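PDB 3H3E: uncharacterized protein Tm1679 from Thermotoga maritima, which is of unknown function but binds zinc and has the metallo-beta-lactamase fold, consistent with a metal-dependent hydrolase or possibly a transferase. Local coordinates for residues 225-231 with 248-252; 17-23 with 257-261. The protein carries 2 engineered substitutions. All coordinates share one frame; numbering follows the deposited sequence.

Contact 1 of 2, residues 225-231 with 248-252; sequences NELGVET and REFLG
The Phe250 ring and the side-chain amide of Asn225 lie almost parallel, their planes 8° apart, with OD1 of Asn225 reaching CD1 of the ring at a slant. One face of the ring carries the backbone N of Gly252, 3.4 Å above the plane and displaced toward the rim, while the backbone N of Thr231 sits at the ring edge. Farther round, Val229 O approaches CZ and Glu230 O approaches CE2, both obliquely. Phe250 CG is anti to its own backbone N (chi1 179°), a torsion that carries the ring across to the 229-231 backbone, where CZ also meets Val229 CG1 at 4.3 Å. Phe224 and Val221 of helix 214-226 add apolar contacts to the ring.

Asn225 binds with both ends of its amide. OD1 accepts a nearly straight bond from Leu251 N (3.0 Å, 176° at the hydrogen), and ND2 donates to Glu249 O, also at 3.0 Å, with that oxygen close to the amide plane. Leu251 CG rests against Asn225 CG at 3.7 Å. Helix 214-226 itself ends in a Schellman motif at Gly228. The paired bonds fix the rotation of the amide and satisfy two main-chain groups where helix 240-249 ends, joining the C-terminal ends of the helices of two successive beta-alpha-beta crossovers, 200-204 to 231-235 and 231-235 to 253-254.

Contact 2 of 2, residues 17-23 with 257-261; sequences VLCDDSS and CYAGL
Val17 and Leu261 begin an antiparallel pairing through Val17 N to Leu261 O (2.9 Å), and the type I turn 258-261 then brings Ala259 N to Ser22 O, also at 2.9 Å but from well above the carbonyl plane. The Val17 side chain points into the turn: CG1 lies against the Tyr258 carbonyl, whereas CG2, on the other branch, meets Cys257 SG at 4.0 Å and Leu261 CB at 4.1 Å. Ala259 CB packs on Ser23 CB at 3.8 Å. Tyr258 has CG between its backbone N and carbonyl carbon (chi1 55°), which folds the ring back so that Leu261 CB lies over the centre of one face; its CB meanwhile touches the Ser23 backbone. The CB of Asp20 points toward the loop, but its carboxylate makes no hydrogen bond to 257-261; OD2 accepts a weak bond from Ser22 N, and OD1 a weak one from His236 N. Cys257 is linked by a disulfide to Cys235 at the end of strand 231-235. Main-chain bonds near both ends of the turn, together with Val17's apolar packing and this covalent link, thus attach the 257-261 loop both to strand 13-19, neighbour of outermost strand 262-265, and to the other seven-stranded sheet.

Contact 1 is nested within the long chain loop that contact 2 closes; their centres are 23 Å apart and their nearest atoms about 9 Å apart, without touching. Strand 231-235 connects them: it starts at Thr231 in contact 1 and ends at Cys235, the disulfide partner of Cys257 in contact 2. The short strand 253-254 runs likewise from just after Gly252 toward the 257-261 loop. Contact 1 lies away from the zinc site formed by His69, His71 and His182. Contact 2 is closer, the Asp20 side chain being about 12 Å from the zinc, and Asp21 hydrogen-bonds His236, which may belong to a second, empty metal site.

Contact 1 of 2, residues 225-231 with 248-252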
loop_
_atom_site.group_PDB
_atom_site.type_symbol
_atom_site.label_atom_id
_atom_site.label_comp_id
_atom_site.label_asym_id
_atom_site.label_seq_id
_atom_site.Cartn_x
_atom_site.Cartn_y
_atom_site.Cartn_z
ATOM N N ASN A 225 -2.926 -15.390 -10.985
ATOM C CA ASN A 225 -2.591 -16.734 -11.441
ATOM C C ASN A 225 -1.688 -16.725 -12.659
ATOM O O ASN A 225 -0.648 -17.374 -12.673
ATOM C CB ASN A 225 -3.859 -17.530 -11.731
ATOM C CG ASN A 225 -4.577 -17.939 -10.467
ATOM O OD1 ASN A 225 -3.973 -18.010 -9.391
ATOM N ND2 ASN A 225 -5.868 -18.210 -10.582
ATOM N N GLU A 226 -2.103 -15.984 -13.680
ATOM C CA GLU A 226 -1.344 -15.856 -14.915
ATOM C C GLU A 226 0.104 -15.461 -14.660
ATOM O O GLU A 226 1.017 -15.926 -15.363
ATOM C CB GLU A 226 -1.979 -14.803 -15.821
ATOM C CG GLU A 226 -3.396 -15.096 -16.254
ATOM C CD GLU A 226 -3.483 -16.165 -17.313
ATOM O OE1 GLU A 226 -2.424 -16.595 -17.827
ATOM O OE2 GLU A 226 -4.617 -16.577 -17.634
ATOM N N LEU A 227 0.314 -14.589 -13.672
ATOM C CA LEU A 227 1.659 -14.070 -13.407
ATOM C C LEU A 227 2.438 -14.973 -12.466
ATOM O O LEU A 227 3.580 -14.685 -12.136
ATOM C CB LEU A 227 1.616 -12.639 -12.867
ATOM C CG LEU A 227 1.056 -11.517 -13.771
ATOM C CD1 LEU A 227 0.956 -10.215 -13.005
ATOM C CD2 LEU A 227 1.884 -11.292 -15.027
ATOM N N GLY A 228 1.815 -16.068 -12.044
ATOM C CA GLY A 228 2.464 -17.037 -11.180
ATOM C C GLY A 228 2.736 -16.563 -9.761
ATOM O O GLY A 228 3.700 -16.997 -9.129
ATOM N N VAL A 229 1.900 -15.666 -9.248
ATOM C CA VAL A 229 2.052 -15.229 -7.869
ATOM C C VAL A 229 1.766 -16.403 -6.933
ATOM O O VAL A 229 0.791 -17.131 -7.119
ATOM C CB VAL A 229 1.134 -14.041 -7.538
ATOM C CG1 VAL A 229 1.341 -13.605 -6.110
ATOM C CG2 VAL A 229 1.412 -12.896 -8.476
ATOM N N GLU A 230 2.620 -16.584 -5.931
ATOM C CA GLU A 230 2.541 -17.756 -5.071
ATOM C C GLU A 230 1.704 -17.526 -3.812
ATOM O O GLU A 230 0.879 -18.367 -3.464
ATOM C CB GLU A 230 3.947 -18.264 -4.721
ATOM C CG GLU A 230 3.968 -19.557 -3.921
ATOM C CD GLU A 230 3.110 -20.649 -4.552
ATOM O OE1 GLU A 230 3.226 -20.861 -5.782
ATOM O OE2 GLU A 230 2.324 -21.295 -3.820
ATOM N N THR A 231 1.906 -16.391 -3.142
ATOM C CA THR A 231 1.219 -16.096 -1.881
ATOM C C THR A 231 0.613 -14.710 -1.921
ATOM O O THR A 231 1.254 -13.776 -2.389
ATOM C CB THR A 231 2.191 -16.097 -0.696
ATOM O OG1 THR A 231 2.996 -17.276 -0.726
ATOM C CG2 THR A 231 1.446 -16.027 0.634
ATOM N N ARG A 248 -11.079 -19.139 -3.331
ATOM C CA ARG A 248 -11.674 -20.209 -4.132
ATOM C C ARG A 248 -11.144 -20.292 -5.563
ATOM O O ARG A 248 -11.426 -21.261 -6.264
ATOM C CB ARG A 248 -13.211 -20.118 -4.145
ATOM C CG ARG A 248 -13.774 -19.304 -5.300
ATOM C CD ARG A 248 -15.192 -19.721 -5.688
ATOM N NE ARG A 248 -15.736 -18.844 -6.726
ATOM C CZ ARG A 248 -16.692 -17.935 -6.528
ATOM N NH1 ARG A 248 -17.235 -17.787 -5.325
ATOM N NH2 ARG A 248 -17.112 -17.180 -7.537
ATOM N N GLU A 249 -10.384 -19.295 -6.004
ATOM C CA GLU A 249 -9.915 -19.279 -7.391
ATOM C C GLU A 249 -8.411 -19.064 -7.559
ATOM O O GLU A 249 -7.837 -19.388 -8.597
ATOM C CB GLU A 249 -10.690 -18.243 -8.193
ATOM C CG GLU A 249 -12.134 -18.640 -8.418
ATOM C CD GLU A 249 -12.860 -17.684 -9.330
ATOM O OE1 GLU A 249 -12.189 -16.798 -9.899
ATOM O OE2 GLU A 249 -14.095 -17.818 -9.476
ATOM N N PHE A 250 -7.775 -18.509 -6.541
ATOM C CA PHE A 250 -6.342 -18.292 -6.579
ATOM C C PHE A 250 -5.658 -19.633 -6.364
ATOM O O PHE A 250 -5.996 -20.366 -5.440
ATOM C CB PHE A 250 -5.934 -17.279 -5.511
ATOM C CG PHE A 250 -4.457 -17.000 -5.456
ATOM C CD1 PHE A 250 -3.794 -16.460 -6.545
ATOM C CD2 PHE A 250 -3.738 -17.242 -4.296
ATOM C CE1 PHE A 250 -2.446 -16.190 -6.491
ATOM C CE2 PHE A 250 -2.386 -16.973 -4.233
ATOM C CZ PHE A 250 -1.741 -16.448 -5.336
ATOM N N LEU A 251 -4.706 -19.948 -7.234
ATOM C CA LEU A 251 -4.017 -21.232 -7.233
ATOM C C LEU A 251 -2.972 -21.366 -6.128
ATOM O O LEU A 251 -2.475 -22.457 -5.861
ATOM C CB LEU A 251 -3.360 -21.452 -8.592
ATOM C CG LEU A 251 -4.335 -21.609 -9.760
ATOM C CD1 LEU A 251 -3.597 -21.838 -11.038
ATOM C CD2 LEU A 251 -5.291 -22.745 -9.500
ATOM N N GLY A 252 -2.643 -20.258 -5.480
ATOM C CA GLY A 252 -1.640 -20.272 -4.433
ATOM C C GLY A 252 -2.227 -20.147 -3.041
ATOM O O GLY A 252 -3.397 -20.471 -2.807
#

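Contact 2 of 2, residues 17-23 with 257-261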
loop_
_atom_site.group_PDB
_atom_site.type_symbol
_atom_site.label_atom_id
_atom_site.label_comp_id
_atom_site.label_asym_id
_atom_site.label_seq_id
_atom_site.Cartn_x
_atom_site.Cartn_y
_atom_site.Cartn_z
ATOM N N VAL A 17 2.753 -6.238 10.079
ATOM C CA VAL A 17 1.618 -5.360 9.884
ATOM C C VAL A 17 1.453 -4.548 11.162
ATOM O O VAL A 17 1.232 -5.100 12.220
ATOM C CB VAL A 17 0.337 -6.138 9.534
ATOM C CG1 VAL A 17 -0.842 -5.206 9.487
ATOM C CG2 VAL A 17 0.498 -6.804 8.190
ATOM N N LEU A 18 1.609 -3.237 11.076
ATOM C CA LEU A 18 1.547 -2.412 12.272
ATOM C C LEU A 18 0.189 -1.750 12.392
ATOM O O LEU A 18 -0.201 -1.319 13.458
ATOM C CB LEU A 18 2.653 -1.358 12.259
ATOM C CG LEU A 18 4.107 -1.824 12.357
ATOM C CD1 LEU A 18 4.962 -0.613 12.677
ATOM C CD2 LEU A 18 4.285 -2.905 13.427
ATOM N N CYS A 19 -0.536 -1.660 11.288
ATOM C CA CYS A 19 -1.901 -1.145 11.341
ATOM C C CYS A 19 -2.763 -1.761 10.238
ATOM O O CYS A 19 -2.307 -1.963 9.109
ATOM C CB CYS A 19 -1.913 0.376 11.240
ATOM S SG CYS A 19 -3.565 1.070 11.197
ATOM N N ASP A 20 -3.998 -2.092 10.591
ATOM C CA ASP A 20 -4.931 -2.722 9.665
ATOM C C ASP A 20 -6.304 -2.692 10.300
ATOM O O ASP A 20 -6.441 -2.389 11.480
ATOM C CB ASP A 20 -4.532 -4.170 9.378
ATOM C CG ASP A 20 -5.351 -4.785 8.271
ATOM O OD1 ASP A 20 -5.330 -4.226 7.153
ATOM O OD2 ASP A 20 -6.007 -5.825 8.510
ATOM N N ASP A 21 -7.328 -3.010 9.526
ATOM C CA ASP A 21 -8.683 -2.958 10.050
ATOM C C ASP A 21 -8.963 -4.080 11.070
ATOM O O ASP A 21 -9.765 -3.896 11.979
ATOM C CB ASP A 21 -9.703 -2.927 8.909
ATOM C CG ASP A 21 -9.504 -1.737 7.978
ATOM O OD1 ASP A 21 -8.385 -1.539 7.479
ATOM O OD2 ASP A 21 -10.469 -0.999 7.726
ATOM N N SER A 22 -8.273 -5.212 10.929
ATOM C CA SER A 22 -8.383 -6.335 11.862
ATOM C C SER A 22 -7.170 -6.427 12.771
ATOM O O SER A 22 -6.184 -5.737 12.561
ATOM C CB SER A 22 -8.523 -7.646 11.101
ATOM O OG SER A 22 -9.506 -7.509 10.101
ATOM N N SER A 23 -7.234 -7.290 13.778
ATOM C CA SER A 23 -6.126 -7.419 14.718
ATOM C C SER A 23 -6.188 -8.713 15.515
ATOM O O SER A 23 -7.266 -9.238 15.769
ATOM C CB SER A 23 -6.097 -6.222 15.675
ATOM O OG SER A 23 -7.274 -6.170 16.466
ATOM N N CYS A 257 -4.825 -11.275 6.892
ATOM C CA CYS A 257 -4.121 -10.080 7.309
ATOM C C CYS A 257 -4.736 -9.520 8.580
ATOM O O CYS A 257 -5.958 -9.475 8.727
ATOM C CB CYS A 257 -4.147 -9.031 6.198
ATOM S SG CYS A 257 -2.912 -7.707 6.363
ATOM N N TYR A 258 -3.876 -9.101 9.500
ATOM C CA TYR A 258 -4.307 -8.440 10.726
ATOM C C TYR A 258 -3.137 -7.674 11.334
ATOM O O TYR A 258 -1.965 -7.960 11.028
ATOM C CB TYR A 258 -4.868 -9.456 11.727
ATOM C CG TYR A 258 -3.918 -10.583 12.033
ATOM C CD1 TYR A 258 -3.922 -11.739 11.271
ATOM C CD2 TYR A 258 -3.002 -10.483 13.072
ATOM C CE1 TYR A 258 -3.040 -12.763 11.531
ATOM C CE2 TYR A 258 -2.111 -11.505 13.340
ATOM C CZ TYR A 258 -2.138 -12.642 12.563
ATOM O OH TYR A 258 -1.268 -13.672 12.826
ATOM N N ALA A 259 -3.458 -6.709 12.197
ATOM C CA ALA A 259 -2.454 -5.845 12.822
ATOM C C ALA A 259 -1.319 -6.595 13.540
ATOM O O ALA A 259 -0.171 -6.185 13.484
ATOM C CB ALA A 259 -3.106 -4.841 13.751
ATOM N N GLY A 260 -1.600 -7.695 14.209
ATOM C CA GLY A 260 -0.474 -8.433 14.757
ATOM C C GLY A 260 0.509 -9.076 13.769
ATOM O O GLY A 260 1.664 -9.331 14.105
ATOM N N LEU A 261 0.058 -9.346 12.550
ATOM C CA LEU A 261 0.751 -10.266 11.637
ATOM C C LEU A 261 2.259 -10.055 11.391
ATOM O O LEU A 261 2.726 -8.955 11.077
ATOM C CB LEU A 261 0.010 -10.316 10.300
ATOM C CG LEU A 261 0.535 -11.287 9.254
ATOM C CD1 LEU A 261 0.363 -12.695 9.762
ATOM C CD2 LEU A 261 -0.195 -11.103 7.937
#